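Long-range contact in mannan endo-1,6-alpha-mannosidase (Chaetomium thermophilum, PDB 6RY0), which probably acts on alpha-1,6-mannosidic linkages as a family 76 glycoside hydrolase or transglycosidase linked to moving GPI-anchored glycoproteins into the fungal cell wall: residues 171-183 with 192-204. Residues are numbered along the deposited sequence; the frame is centred on the assembly and turned at random.
Sequences RHDGTCNGGLRWQ and NYKNTIANACFFD
Lys194 threads its extended side chain into the loop 173-179, where NZ donates to three backbone carbonyls, Thr175 O and Gly178 O at 2.8 Å each and Gly179 O at 3.1 Å. The ammonium also forms a salt bridge with Asp173, NZ to OD1 3.2 Å, from above the carboxylate plane, and a water reaches it as well. OD1 closes an Asx turn by accepting from Thr175 N, while OD2 takes both NE and NH2 of Arg181 side-on, in the guanidinium plane. A methionine in place of the lysine would probably leave the three carbonyls without their shared donor and Asp173 OD1 without its lysine charge.

The tight middle lies beside it. Asn199 pairs with the backbone of Leu180 through both ends of its amide: OD1 accepts from Leu180 N at 2.8 Å, and ND2 gives to Leu180 O and also to Asn195 O. Leu180 CD1 packs on Phe202 CB, 3.6 Å away.

The solvent side holds the partly exposed Asp173, Thr175 and Arg181. Packing is looser where the His172 and Phe202 rings meet obliquely, planes at 44°, CE1 3.9 Å from CE2. Trp182 is sandwiched: with CG anti to the backbone N (chi1 -176°), one indole face lies under Asn195 ND2, 3.3 Å from CD1, the other against Gln183 NE2.

The contact folds the loop after helix 155-167 back over strand 193-195 and the start of helix 196-213, which Asn195 N-caps with a weak bond. Strand 245-247 pairs with 193-195, the Cys176-Cys252 disulfide ties in the loop, and helix 216-231 packs against Asn199 and Phe202.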
loop_
_atom_site.group_PDB
_atom_site.type_symbol
_atom_site.label_atom_id
_atom_site.label_comp_id
_atom_site.label_asym_id
_atom_site.label_seq_id
_atom_site.Cartn_x
_atom_site.Cartn_y
_atom_site.Cartn_z
ATOM N N ARG A 171 -20.716 7.925 -1.011
ATOM C CA ARG A 171 -19.883 6.780 -1.343
ATOM C C ARG A 171 -20.381 5.481 -0.694
ATOM O O ARG A 171 -19.781 4.438 -0.904
ATOM C CB ARG A 171 -18.422 7.041 -0.991
ATOM C CG ARG A 171 -17.826 8.179 -1.771
ATOM C CD ARG A 171 -16.294 8.140 -1.798
ATOM N NE ARG A 171 -15.764 9.362 -2.391
ATOM C CZ ARG A 171 -14.494 9.740 -2.383
ATOM N NH1 ARG A 171 -13.538 8.921 -1.981
ATOM N NH2 ARG A 171 -14.196 10.967 -2.762
ATOM N N HIS A 172 -21.474 5.550 0.073
ATOM C CA HIS A 172 -22.024 4.384 0.773
ATOM C C HIS A 172 -23.497 4.284 0.499
ATOM O O HIS A 172 -24.301 4.743 1.290
ATOM C CB HIS A 172 -21.759 4.514 2.283
ATOM C CG HIS A 172 -20.311 4.572 2.586
ATOM N ND1 HIS A 172 -19.564 3.444 2.805
ATOM C CD2 HIS A 172 -19.446 5.617 2.574
ATOM C CE1 HIS A 172 -18.298 3.791 2.948
ATOM N NE2 HIS A 172 -18.196 5.104 2.800
ATOM N N ASP A 173 -23.848 3.619 -0.584
ATOM C CA ASP A 173 -25.234 3.444 -0.943
ATOM C C ASP A 173 -25.730 2.045 -0.549
ATOM O O ASP A 173 -25.020 1.289 0.109
ATOM C CB ASP A 173 -25.474 3.829 -2.425
ATOM C CG ASP A 173 -24.921 2.842 -3.439
ATOM O OD1 ASP A 173 -24.762 1.657 -3.134
ATOM O OD2 ASP A 173 -24.691 3.274 -4.596
ATOM N N GLY A 174 -26.974 1.724 -0.893
ATOM C CA GLY A 174 -27.581 0.498 -0.421
ATOM C C GLY A 174 -27.290 -0.706 -1.289
ATOM O O GLY A 174 -27.639 -1.820 -0.893
ATOM N N THR A 175 -26.648 -0.530 -2.436
ATOM C CA THR A 175 -26.351 -1.679 -3.254
ATOM C C THR A 175 -25.397 -2.607 -2.500
ATOM O O THR A 175 -24.478 -2.146 -1.845
ATOM C CB THR A 175 -25.811 -1.277 -4.630
ATOM O OG1 THR A 175 -24.533 -0.637 -4.514
ATOM C CG2 THR A 175 -26.790 -0.347 -5.342
ATOM N N CYS A 176 -25.620 -3.911 -2.588
ATOM C CA CYS A 176 -24.839 -4.869 -1.841
ATOM C C CYS A 176 -24.838 -4.605 -0.340
ATOM O O CYS A 176 -23.956 -5.049 0.358
ATOM C CB CYS A 176 -23.415 -4.984 -2.361
ATOM S SG CYS A 176 -23.395 -5.223 -4.159
ATOM N N ASN A 177 -25.857 -3.892 0.132
ATOM C CA ASN A 177 -25.983 -3.512 1.552
ATOM C C ASN A 177 -24.799 -2.657 2.044
ATOM O O ASN A 177 -24.570 -2.566 3.236
ATOM C CB ASN A 177 -26.170 -4.721 2.469
ATOM C CG ASN A 177 -27.350 -5.567 2.066
ATOM O OD1 ASN A 177 -28.355 -5.071 1.606
ATOM N ND2 ASN A 177 -27.232 -6.867 2.264
ATOM N N GLY A 178 -24.105 -1.992 1.130
ATOM C CA GLY A 178 -23.019 -1.104 1.487
ATOM C C GLY A 178 -21.753 -1.421 0.749
ATOM O O GLY A 178 -21.787 -2.032 -0.310
ATOM N N GLY A 179 -20.634 -0.943 1.276
ATOM C CA GLY A 179 -19.330 -1.054 0.644
ATOM C C GLY A 179 -19.044 0.082 -0.314
ATOM O O GLY A 179 -19.952 0.645 -0.932
ATOM N N LEU A 180 -17.777 0.421 -0.438
ATOM C CA LEU A 180 -17.320 1.341 -1.459
ATOM C C LEU A 180 -17.285 0.675 -2.822
ATOM O O LEU A 180 -16.900 -0.478 -2.983
ATOM C CB LEU A 180 -15.895 1.821 -1.156
ATOM C CG LEU A 180 -15.702 2.728 0.042
ATOM C CD1 LEU A 180 -14.223 2.955 0.278
ATOM C CD2 LEU A 180 -16.390 4.038 -0.171
ATOM N N ARG A 181 -17.647 1.479 -3.817
ATOM C CA ARG A 181 -17.353 1.203 -5.208
ATOM C C ARG A 181 -15.878 1.440 -5.493
ATOM O O ARG A 181 -15.213 2.229 -4.829
ATOM C CB ARG A 181 -18.229 2.068 -6.121
ATOM C CG ARG A 181 -19.724 1.802 -5.933
ATOM C CD ARG A 181 -20.556 2.896 -6.560
ATOM N NE ARG A 181 -21.992 2.689 -6.368
ATOM C CZ ARG A 181 -22.784 2.083 -7.258
ATOM N NH1 ARG A 181 -22.268 1.557 -8.363
ATOM N NH2 ARG A 181 -24.091 2.013 -7.036
ATOM N N TRP A 182 -15.376 0.782 -6.524
ATOM C CA TRP A 182 -14.005 0.952 -6.941
ATOM C C TRP A 182 -13.706 2.402 -7.278
ATOM O O TRP A 182 -12.698 2.957 -6.834
ATOM C CB TRP A 182 -13.752 0.040 -8.130
ATOM C CG TRP A 182 -12.374 0.024 -8.630
ATOM C CD1 TRP A 182 -11.223 0.396 -7.979
ATOM C CD2 TRP A 182 -11.978 -0.451 -9.890
ATOM N NE1 TRP A 182 -10.120 0.151 -8.777
ATOM C CE2 TRP A 182 -10.572 -0.344 -9.972
ATOM C CE3 TRP A 182 -12.682 -0.948 -10.985
ATOM C CZ2 TRP A 182 -9.870 -0.724 -11.103
ATOM C CZ3 TRP A 182 -11.996 -1.322 -12.091
ATOM C CH2 TRP A 182 -10.602 -1.199 -12.159
ATOM N N GLN A 183 -14.547 2.992 -8.125
ATOM C CA GLN A 183 -14.349 4.331 -8.651
ATOM C C GLN A 183 -15.097 5.394 -7.879
ATOM O O GLN A 183 -16.151 5.137 -7.296
ATOM C CB GLN A 183 -14.768 4.361 -10.103
ATOM C CG GLN A 183 -13.970 3.397 -10.990
ATOM C CD GLN A 183 -12.486 3.755 -11.013
ATOM O OE1 GLN A 183 -12.128 4.895 -11.279
ATOM N NE2 GLN A 183 -11.641 2.821 -10.600
ATOM N N ASN A 192 -19.430 0.334 -11.162
ATOM C CA ASN A 192 -20.313 -0.761 -10.793
ATOM C C ASN A 192 -19.623 -1.933 -10.087
ATOM O O ASN A 192 -20.292 -2.890 -9.726
ATOM C CB ASN A 192 -21.038 -1.284 -12.039
ATOM C CG ASN A 192 -20.098 -1.944 -13.054
ATOM O OD1 ASN A 192 -18.930 -1.630 -13.156
ATOM N ND2 ASN A 192 -20.634 -2.867 -13.826
ATOM N N TYR A 193 -18.312 -1.850 -9.879
ATOM C CA TYR A 193 -17.556 -2.916 -9.239
ATOM C C TYR A 193 -17.243 -2.501 -7.804
ATOM O O TYR A 193 -16.546 -1.513 -7.573
ATOM C CB TYR A 193 -16.266 -3.156 -10.016
ATOM C CG TYR A 193 -15.467 -4.396 -9.674
ATOM C CD1 TYR A 193 -16.062 -5.649 -9.634
ATOM C CD2 TYR A 193 -14.082 -4.341 -9.491
ATOM C CE1 TYR A 193 -15.308 -6.795 -9.375
ATOM C CE2 TYR A 193 -13.336 -5.487 -9.239
ATOM C CZ TYR A 193 -13.952 -6.713 -9.197
ATOM O OH TYR A 193 -13.253 -7.879 -8.960
ATOM N N LYS A 194 -17.777 -3.233 -6.838
ATOM C CA LYS A 194 -17.425 -3.011 -5.436
ATOM C C LYS A 194 -16.339 -4.019 -5.107
ATOM O O LYS A 194 -16.585 -5.219 -5.054
ATOM C CB LYS A 194 -18.632 -3.153 -4.520
ATOM C CG LYS A 194 -19.614 -1.987 -4.634
ATOM C CD LYS A 194 -20.705 -1.942 -3.604
ATOM C CE LYS A 194 -21.352 -0.578 -3.623
ATOM N NZ LYS A 194 -22.362 -0.395 -2.530
ATOM N N ASN A 195 -15.119 -3.530 -4.960
ATOM C CA ASN A 195 -14.002 -4.411 -4.862
ATOM C C ASN A 195 -13.331 -4.366 -3.509
ATOM O O ASN A 195 -13.496 -3.449 -2.708
ATOM C CB ASN A 195 -13.024 -4.214 -5.991
ATOM C CG ASN A 195 -12.433 -2.858 -6.067
ATOM O OD1 ASN A 195 -12.758 -1.935 -5.310
ATOM N ND2 ASN A 195 -11.523 -2.706 -7.006
ATOM N N THR A 196 -12.575 -5.421 -3.241
ATOM C CA THR A 196 -11.888 -5.518 -1.979
ATOM C C THR A 196 -10.937 -4.373 -1.760
ATOM O O THR A 196 -10.934 -3.798 -0.669
ATOM C CB THR A 196 -11.192 -6.865 -1.863
ATOM O OG1 THR A 196 -12.215 -7.844 -1.968
ATOM C CG2 THR A 196 -10.437 -6.975 -0.561
ATOM N N ILE A 197 -10.110 -4.042 -2.744
ATOM C CA ILE A 197 -9.015 -3.124 -2.460
ATOM C C ILE A 197 -9.530 -1.739 -2.033
ATOM O O ILE A 197 -8.956 -1.122 -1.127
ATOM C CB ILE A 197 -7.989 -3.046 -3.605
ATOM C CG1 ILE A 197 -6.771 -2.219 -3.186
ATOM C CG2 ILE A 197 -8.608 -2.519 -4.912
ATOM C CD1 ILE A 197 -6.009 -2.789 -2.099
ATOM N N ALA A 198 -10.585 -1.214 -2.663
ATOM C CA ALA A 198 -11.100 0.083 -2.242
ATOM C C ALA A 198 -11.501 0.050 -0.769
ATOM O O ALA A 198 -11.214 0.951 0.022
ATOM C CB ALA A 198 -12.334 0.457 -3.097
ATOM N N ASN A 199 -12.218 -1.010 -0.419
ATOM C CA ASN A 199 -12.707 -1.174 0.939
ATOM C C ASN A 199 -11.575 -1.446 1.920
ATOM O O ASN A 199 -11.606 -0.962 3.044
ATOM C CB ASN A 199 -13.793 -2.259 0.926
ATOM C CG ASN A 199 -15.040 -1.725 0.303
ATOM O OD1 ASN A 199 -15.772 -0.966 0.962
ATOM N ND2 ASN A 199 -15.280 -2.032 -0.973
ATOM N N ALA A 200 -10.575 -2.225 1.500
ATOM C CA ALA A 200 -9.413 -2.510 2.331
ATOM C C ALA A 200 -8.616 -1.242 2.631
ATOM O O ALA A 200 -8.131 -1.090 3.738
ATOM C CB ALA A 200 -8.546 -3.560 1.659
ATOM N N CYS A 201 -8.461 -0.366 1.645
ATOM C CA CYS A 201 -7.754 0.892 1.893
ATOM C C CYS A 201 -8.508 1.721 2.929
ATOM O O CYS A 201 -7.903 2.293 3.845
ATOM C CB CYS A 201 -7.599 1.698 0.597
ATOM S SG CYS A 201 -6.450 1.018 -0.621
ATOM N N PHE A 202 -9.820 1.832 2.773
ATOM C CA PHE A 202 -10.617 2.613 3.719
ATOM C C PHE A 202 -10.586 2.010 5.121
ATOM O O PHE A 202 -10.451 2.712 6.119
ATOM C CB PHE A 202 -12.026 2.774 3.141
ATOM C CG PHE A 202 -12.985 3.541 4.010
ATOM C CD1 PHE A 202 -12.706 4.811 4.468
ATOM C CD2 PHE A 202 -14.205 3.000 4.343
ATOM C CE1 PHE A 202 -13.613 5.526 5.228
ATOM C CE2 PHE A 202 -15.110 3.727 5.107
ATOM C CZ PHE A 202 -14.816 4.957 5.567
ATOM N N PHE A 203 -10.679 0.669 5.192
ATOM C CA PHE A 203 -10.558 -0.064 6.433
ATOM C C PHE A 203 -9.215 0.214 7.102
ATOM O O PHE A 203 -9.142 0.535 8.281
ATOM C CB PHE A 203 -10.712 -1.556 6.139
ATOM C CG PHE A 203 -10.300 -2.447 7.279
ATOM C CD1 PHE A 203 -10.973 -2.409 8.493
ATOM C CD2 PHE A 203 -9.236 -3.320 7.158
ATOM C CE1 PHE A 203 -10.574 -3.189 9.553
ATOM C CE2 PHE A 203 -8.830 -4.130 8.207
ATOM C CZ PHE A 203 -9.499 -4.053 9.406
ATOM N N ASP A 204 -8.134 0.021 6.338
ATOM C CA ASP A 204 -6.800 0.191 6.895
ATOM C C ASP A 204 -6.589 1.613 7.398
ATOM O O ASP A 204 -6.044 1.827 8.474
ATOM C CB ASP A 204 -5.770 -0.143 5.778
ATOM C CG ASP A 204 -4.357 -0.175 6.284
ATOM O OD1 ASP A 204 -4.084 -1.093 7.114
ATOM O OD2 ASP A 204 -3.529 0.650 5.827
HETATM O O HOH W 1 -21.799 2.393 -2.152
#